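Local atomic coordinates of putative uncharacterized protein (Chaetomium thermophilum, PDB entry 5T8V), a protein that probably loads the cohesin complex onto chromatin as the cohesin loader Scc2, represented here by its C-terminal HEAT-repeat domain. Residues E172-S177 / E235-E240; A185-K190 / D242-T247. All coordinates share one frame; numbering follows the deposited sequence.

In the fold
Interactions 1 and 2 illustrate how a long interhelical loop in an all-helical repeat protein can be pinned at successive points. Both use the loop between helices 218-232 and 247-267: residues 235-240 meet the end of helix 149-172 and the loop that follows it, and residues 242-247 meet the end of helix 180-187. The segments alternate along the chain, and the two centres lie about 10 Å apart, so the contacts adjoin. Arg174 CD of interaction 1 packs 3.5 Å from Asp242 O of interaction 2, while Glu240 OE2 and Thr247 OG1, 3.2 Å apart, make a weak hydrogen bond. Leu173 bridges them as well, touching both Leu186 and Val244.

Interaction 1. Residues E172-S177 / E235-E240; sequences ELRNTS and ETANAE
Arg174 reaches from the loop after helix 149-172 to the backbone of Glu235, and its guanidinium carries the close-packed half of this contact. Arg174 NH2 donates a nearly straight hydrogen bond to Glu235 O (3.2 Å, N-H...O angle 167°); the acceptor lies in the plane of the guanidinium, whereas the donor stands above the carbonyl plane. Ala237 CB sits over the centre of one guanidinium face, 3.7 Å above the plane, and Ala237 CA lies 3.3 Å from Arg174 NH2. The side chain is bent at chi2 (-67°), which turns CD out of the line of an extended chain. On its own side, Arg174 NH1 hydrogen-bonds to Leu173 O at 3.0 Å and also to Ala171 O. Carbonyls on both sides of the contact thus hold the cation and limit its rotation, and its charge would probably be favoured beside the carbonyl end of helix 149-172. An alanine here would remove the whole guanidinium, which would probably leave Glu235 O and the helix-end carbonyls without this donor and open a gap over the methyl of Ala237.

The other half is looser and lies toward solvent. Glu172 and Glu235 cross at about a right angle and meet through aliphatic carbons, Glu172 CG to Glu235 CB at 4.0 Å. Their carboxylates, with planes nearly perpendicular, bring Glu172 OE2 to 4.5 Å from Glu235 OE1, a like-charged approach that a long, weak ion pair from Lys290 to Glu235 may partly offset.

Around this surface contact, which joins a helix end and two interhelical loops of the HEAT-repeat domain, Leu173 turns from Glu235 and Ala237 to pack on Leu186 of helix 180-187, while Thr236 rests against Phe250 and Asp251 of helix 247-267.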
loop_
_atom_site.group_PDB
_atom_site.type_symbol
_atom_site.label_atom_id
_atom_site.label_comp_id
_atom_site.label_asym_id
_atom_site.label_seq_id
_atom_site.Cartn_x
_atom_site.Cartn_y
_atom_site.Cartn_z
ATOM N N GLU A 172 43.000 -21.855 6.587
ATOM C CA GLU A 172 42.193 -21.596 7.773
ATOM C C GLU A 172 43.012 -21.116 8.964
ATOM O O GLU A 172 42.438 -20.548 9.900
ATOM C CB GLU A 172 41.425 -22.857 8.171
ATOM C CG GLU A 172 40.464 -23.360 7.106
ATOM C CD GLU A 172 39.598 -24.506 7.592
ATOM O OE1 GLU A 172 39.687 -24.852 8.787
ATOM O OE2 GLU A 172 38.829 -25.058 6.776
ATOM N N LEU A 173 44.326 -21.322 8.955
ATOM C CA LEU A 173 45.145 -21.000 10.118
ATOM C C LEU A 173 45.166 -19.497 10.361
ATOM O O LEU A 173 45.424 -18.711 9.444
ATOM C CB LEU A 173 46.568 -21.516 9.925
ATOM C CG LEU A 173 47.445 -21.444 11.174
ATOM C CD1 LEU A 173 47.036 -22.519 12.169
ATOM C CD2 LEU A 173 48.916 -21.570 10.809
ATOM N N ARG A 174 44.910 -19.102 11.605
ATOM C CA ARG A 174 44.893 -17.706 12.008
ATOM C C ARG A 174 45.926 -17.468 13.101
ATOM O O ARG A 174 46.565 -18.396 13.605
ATOM C CB ARG A 174 43.500 -17.292 12.493
ATOM C CG ARG A 174 42.419 -17.408 11.432
ATOM C CD ARG A 174 42.632 -16.413 10.298
ATOM N NE ARG A 174 41.623 -16.556 9.251
ATOM C CZ ARG A 174 41.721 -17.387 8.216
ATOM N NH1 ARG A 174 42.787 -18.164 8.072
ATOM N NH2 ARG A 174 40.744 -17.444 7.320
ATOM N N ASN A 175 46.082 -16.198 13.465
ATOM C CA ASN A 175 47.080 -15.789 14.452
ATOM C C ASN A 175 46.427 -15.694 15.830
ATOM O O ASN A 175 46.306 -14.628 16.435
ATOM C CB ASN A 175 47.718 -14.467 14.033
ATOM C CG ASN A 175 49.045 -14.221 14.716
ATOM O OD1 ASN A 175 49.251 -14.621 15.861
ATOM N ND2 ASN A 175 49.956 -13.560 14.011
ATOM N N THR A 176 45.999 -16.855 16.318
ATOM C CA THR A 176 45.357 -16.977 17.618
ATOM C C THR A 176 46.379 -17.404 18.663
ATOM O O THR A 176 47.363 -18.082 18.356
ATOM C CB THR A 176 44.212 -17.994 17.565
ATOM O OG1 THR A 176 43.353 -17.688 16.460
ATOM C CG2 THR A 176 43.394 -17.967 18.853
ATOM N N SER A 177 46.134 -16.999 19.912
ATOM C CA SER A 177 47.027 -17.379 21.002
ATOM C C SER A 177 47.196 -18.891 21.086
ATOM O O SER A 177 48.225 -19.373 21.573
ATOM C CB SER A 177 46.496 -16.832 22.327
ATOM O OG SER A 177 47.320 -17.230 23.409
ATOM N N GLU A 235 38.556 -21.434 3.180
ATOM C CA GLU A 235 38.374 -20.238 4.004
ATOM C C GLU A 235 39.601 -19.342 3.875
ATOM O O GLU A 235 40.484 -19.309 4.732
ATOM C CB GLU A 235 38.106 -20.614 5.456
ATOM C CG GLU A 235 36.635 -20.625 5.815
ATOM C CD GLU A 235 36.401 -20.432 7.299
ATOM O OE1 GLU A 235 37.040 -21.143 8.104
ATOM O OE2 GLU A 235 35.586 -19.556 7.660
ATOM N N THR A 236 39.641 -18.599 2.775
ATOM C CA THR A 236 40.595 -17.512 2.642
ATOM C C THR A 236 40.398 -16.514 3.778
ATOM O O THR A 236 39.289 -16.321 4.281
ATOM C CB THR A 236 40.417 -16.823 1.287
ATOM O OG1 THR A 236 40.709 -17.752 0.236
ATOM C CG2 THR A 236 41.333 -15.619 1.157
ATOM N N ALA A 237 41.493 -15.882 4.189
ATOM C CA ALA A 237 41.429 -14.906 5.263
ATOM C C ALA A 237 40.825 -13.595 4.766
ATOM O O ALA A 237 40.804 -13.299 3.568
ATOM C CB ALA A 237 42.821 -14.654 5.840
ATOM N N ASN A 238 40.330 -12.803 5.716
ATOM C CA ASN A 238 39.710 -11.523 5.398
ATOM C C ASN A 238 40.703 -10.610 4.690
ATOM O O ASN A 238 40.599 -10.392 3.479
ATOM C CB ASN A 238 39.178 -10.856 6.669
ATOM C CG ASN A 238 38.301 -11.781 7.491
ATOM O OD1 ASN A 238 37.876 -12.836 7.019
ATOM N ND2 ASN A 238 38.022 -11.387 8.729
ATOM N N ALA A 239 41.665 -10.075 5.435
ATOM C CA ALA A 239 42.709 -9.221 4.891
ATOM C C ALA A 239 44.040 -9.958 4.919
ATOM O O ALA A 239 44.200 -10.975 5.600
ATOM C CB ALA A 239 42.818 -7.913 5.681
ATOM N N GLU A 240 45.005 -9.431 4.167
ATOM C CA GLU A 240 46.321 -10.057 4.061
ATOM C C GLU A 240 47.187 -9.696 5.276
ATOM O O GLU A 240 48.257 -9.094 5.166
ATOM C CB GLU A 240 46.979 -9.652 2.744
ATOM C CG GLU A 240 46.421 -10.406 1.531
ATOM C CD GLU A 240 47.154 -10.084 0.241
ATOM O OE1 GLU A 240 47.833 -9.039 0.182
ATOM O OE2 GLU A 240 47.052 -10.883 -0.714
#

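Interaction 2. Residues A185-K190 / D242-T247; sequences ALSSCK and DSVIET
Lys190 NZ donates a 2.7 Å hydrogen bond to Ser187 O, and the aliphatic part of the same side chain lies against Val244 and Ile245. The lysine chain is extended as far as CE and then bends at chi4 (61°), which sets NZ back toward the carbonyl at the end of helix 180-187. On the way it passes the carbonyl of Val244, whose O atom is 3.5 Å from Lys190 CG and 3.3 Å from Lys190 CE. The ammonium charge would probably be favoured by the carbonyl of Ser187 at the helix end, with that of Val244 farther off.

The apolar centre of the contact is Val244. With CG1 anti to the backbone N (chi1 178°), Val244 directs this methyl at the helix backbone, CG1 meeting Leu186 CB at 3.6 Å and lying 3.8 Å from Ser187 N. Ser187 adds its OG at 4.0 Å from Val244 CA, while the hydroxyl itself is hydrogen-bonded to Phe183 O one turn back along the helix. At the margin, Ile245 CG2 makes only a distant approach to Lys190 CG. Within the loop, Ser243 OG donates to Ile245 O at 2.9 Å, bracing the backbone on the two sides of Val244 in sequence.

Helix 190-213 extends the apolar patch: Ile193 receives both Leu186 and Val244, and Leu194 and Met197 receive Ile245. The contact thus joins an interhelical loop to a helix end within the all-helical HEAT-repeat domain, seating the loop that leads into helix 247-267 on the corner where helix 180-187 gives way to helix 190-213.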
loop_
_atom_site.group_PDB
_atom_site.type_symbol
_atom_site.label_atom_id
_atom_site.label_comp_id
_atom_site.label_asym_id
_atom_site.label_seq_id
_atom_site.Cartn_x
_atom_site.Cartn_y
_atom_site.Cartn_z
ATOM N N ALA A 185 55.654 -19.411 12.659
ATOM C CA ALA A 185 56.642 -20.342 12.123
ATOM C C ALA A 185 56.483 -20.511 10.614
ATOM O O ALA A 185 57.447 -20.352 9.858
ATOM C CB ALA A 185 56.520 -21.688 12.836
ATOM N N LEU A 186 55.269 -20.839 10.158
ATOM C CA LEU A 186 55.037 -20.993 8.721
ATOM C C LEU A 186 55.223 -19.668 7.989
ATOM O O LEU A 186 55.792 -19.622 6.884
ATOM C CB LEU A 186 53.631 -21.546 8.485
ATOM C CG LEU A 186 53.388 -22.978 8.968
ATOM C CD1 LEU A 186 51.901 -23.240 9.153
ATOM C CD2 LEU A 186 53.985 -23.973 7.990
ATOM N N SER A 187 54.746 -18.577 8.591
ATOM C CA SER A 187 54.968 -17.254 8.024
ATOM C C SER A 187 56.451 -16.974 7.835
ATOM O O SER A 187 56.828 -16.183 6.964
ATOM C CB SER A 187 54.336 -16.189 8.923
ATOM O OG SER A 187 52.938 -16.385 9.048
ATOM N N SER A 188 57.308 -17.607 8.639
ATOM C CA SER A 188 58.747 -17.421 8.501
ATOM C C SER A 188 59.340 -18.176 7.313
ATOM O O SER A 188 60.485 -17.897 6.942
ATOM C CB SER A 188 59.451 -17.852 9.788
ATOM O OG SER A 188 60.821 -17.493 9.765
ATOM N N CYS A 189 58.601 -19.117 6.707
ATOM C CA CYS A 189 59.079 -19.866 5.547
ATOM C C CYS A 189 58.045 -19.871 4.416
ATOM O O CYS A 189 57.965 -20.828 3.624
ATOM C CB CYS A 189 59.463 -21.291 5.943
ATOM S SG CYS A 189 58.162 -22.218 6.773
ATOM N N LYS A 190 57.237 -18.812 4.343
ATOM C CA LYS A 190 56.478 -18.491 3.137
ATOM C C LYS A 190 57.156 -18.981 1.861
ATOM O O LYS A 190 56.575 -19.762 1.101
ATOM C CB LYS A 190 56.279 -16.978 3.005
ATOM C CG LYS A 190 55.423 -16.327 4.060
ATOM C CD LYS A 190 55.366 -14.825 3.827
ATOM C CE LYS A 190 54.473 -14.130 4.841
ATOM N NZ LYS A 190 54.967 -14.310 6.232
ATOM N N ASP A 242 46.320 -11.818 8.514
ATOM C CA ASP A 242 46.150 -13.030 9.310
ATOM C C ASP A 242 46.146 -14.283 8.437
ATOM O O ASP A 242 45.524 -15.291 8.783
ATOM C CB ASP A 242 44.878 -12.954 10.154
ATOM C CG ASP A 242 43.719 -12.325 9.418
ATOM O OD1 ASP A 242 43.689 -12.402 8.176
ATOM O OD2 ASP A 242 42.837 -11.752 10.094
ATOM N N SER A 243 46.868 -14.242 7.320
ATOM C CA SER A 243 47.038 -15.387 6.438
ATOM C C SER A 243 48.520 -15.697 6.302
ATOM O O SER A 243 49.341 -14.786 6.163
ATOM C CB SER A 243 46.437 -15.116 5.060
ATOM O OG SER A 243 47.057 -13.994 4.455
ATOM N N VAL A 244 48.858 -16.987 6.338
ATOM C CA VAL A 244 50.257 -17.396 6.242
ATOM C C VAL A 244 50.866 -16.894 4.940
ATOM O O VAL A 244 51.982 -16.359 4.921
ATOM C CB VAL A 244 50.377 -18.926 6.368
ATOM C CG1 VAL A 244 51.829 -19.366 6.226
ATOM C CG2 VAL A 244 49.812 -19.396 7.701
ATOM N N ILE A 245 50.147 -17.064 3.831
ATOM C CA ILE A 245 50.607 -16.635 2.517
ATOM C C ILE A 245 49.546 -15.734 1.901
ATOM O O ILE A 245 48.458 -15.548 2.447
ATOM C CB ILE A 245 50.921 -17.827 1.588
ATOM C CG1 ILE A 245 49.682 -18.707 1.399
ATOM C CG2 ILE A 245 52.076 -18.641 2.155
ATOM C CD1 ILE A 245 49.870 -19.836 0.402
ATOM N N GLU A 246 49.882 -15.169 0.742
ATOM C CA GLU A 246 48.964 -14.276 0.050
ATOM C C GLU A 246 47.649 -14.983 -0.247
ATOM O O GLU A 246 47.626 -16.076 -0.819
ATOM C CB GLU A 246 49.598 -13.769 -1.245
ATOM C CG GLU A 246 50.715 -12.763 -1.025
ATOM C CD GLU A 246 51.354 -12.303 -2.321
ATOM O OE1 GLU A 246 51.007 -12.859 -3.386
ATOM O OE2 GLU A 246 52.203 -11.386 -2.275
ATOM N N THR A 247 46.547 -14.342 0.147
ATOM C CA THR A 247 45.220 -14.912 -0.058
ATOM C C THR A 247 44.958 -15.247 -1.523
ATOM O O THR A 247 44.238 -16.210 -1.824
ATOM C CB THR A 247 44.169 -13.931 0.458
ATOM O OG1 THR A 247 44.422 -12.629 -0.083
ATOM C CG2 THR A 247 44.210 -13.852 1.982
#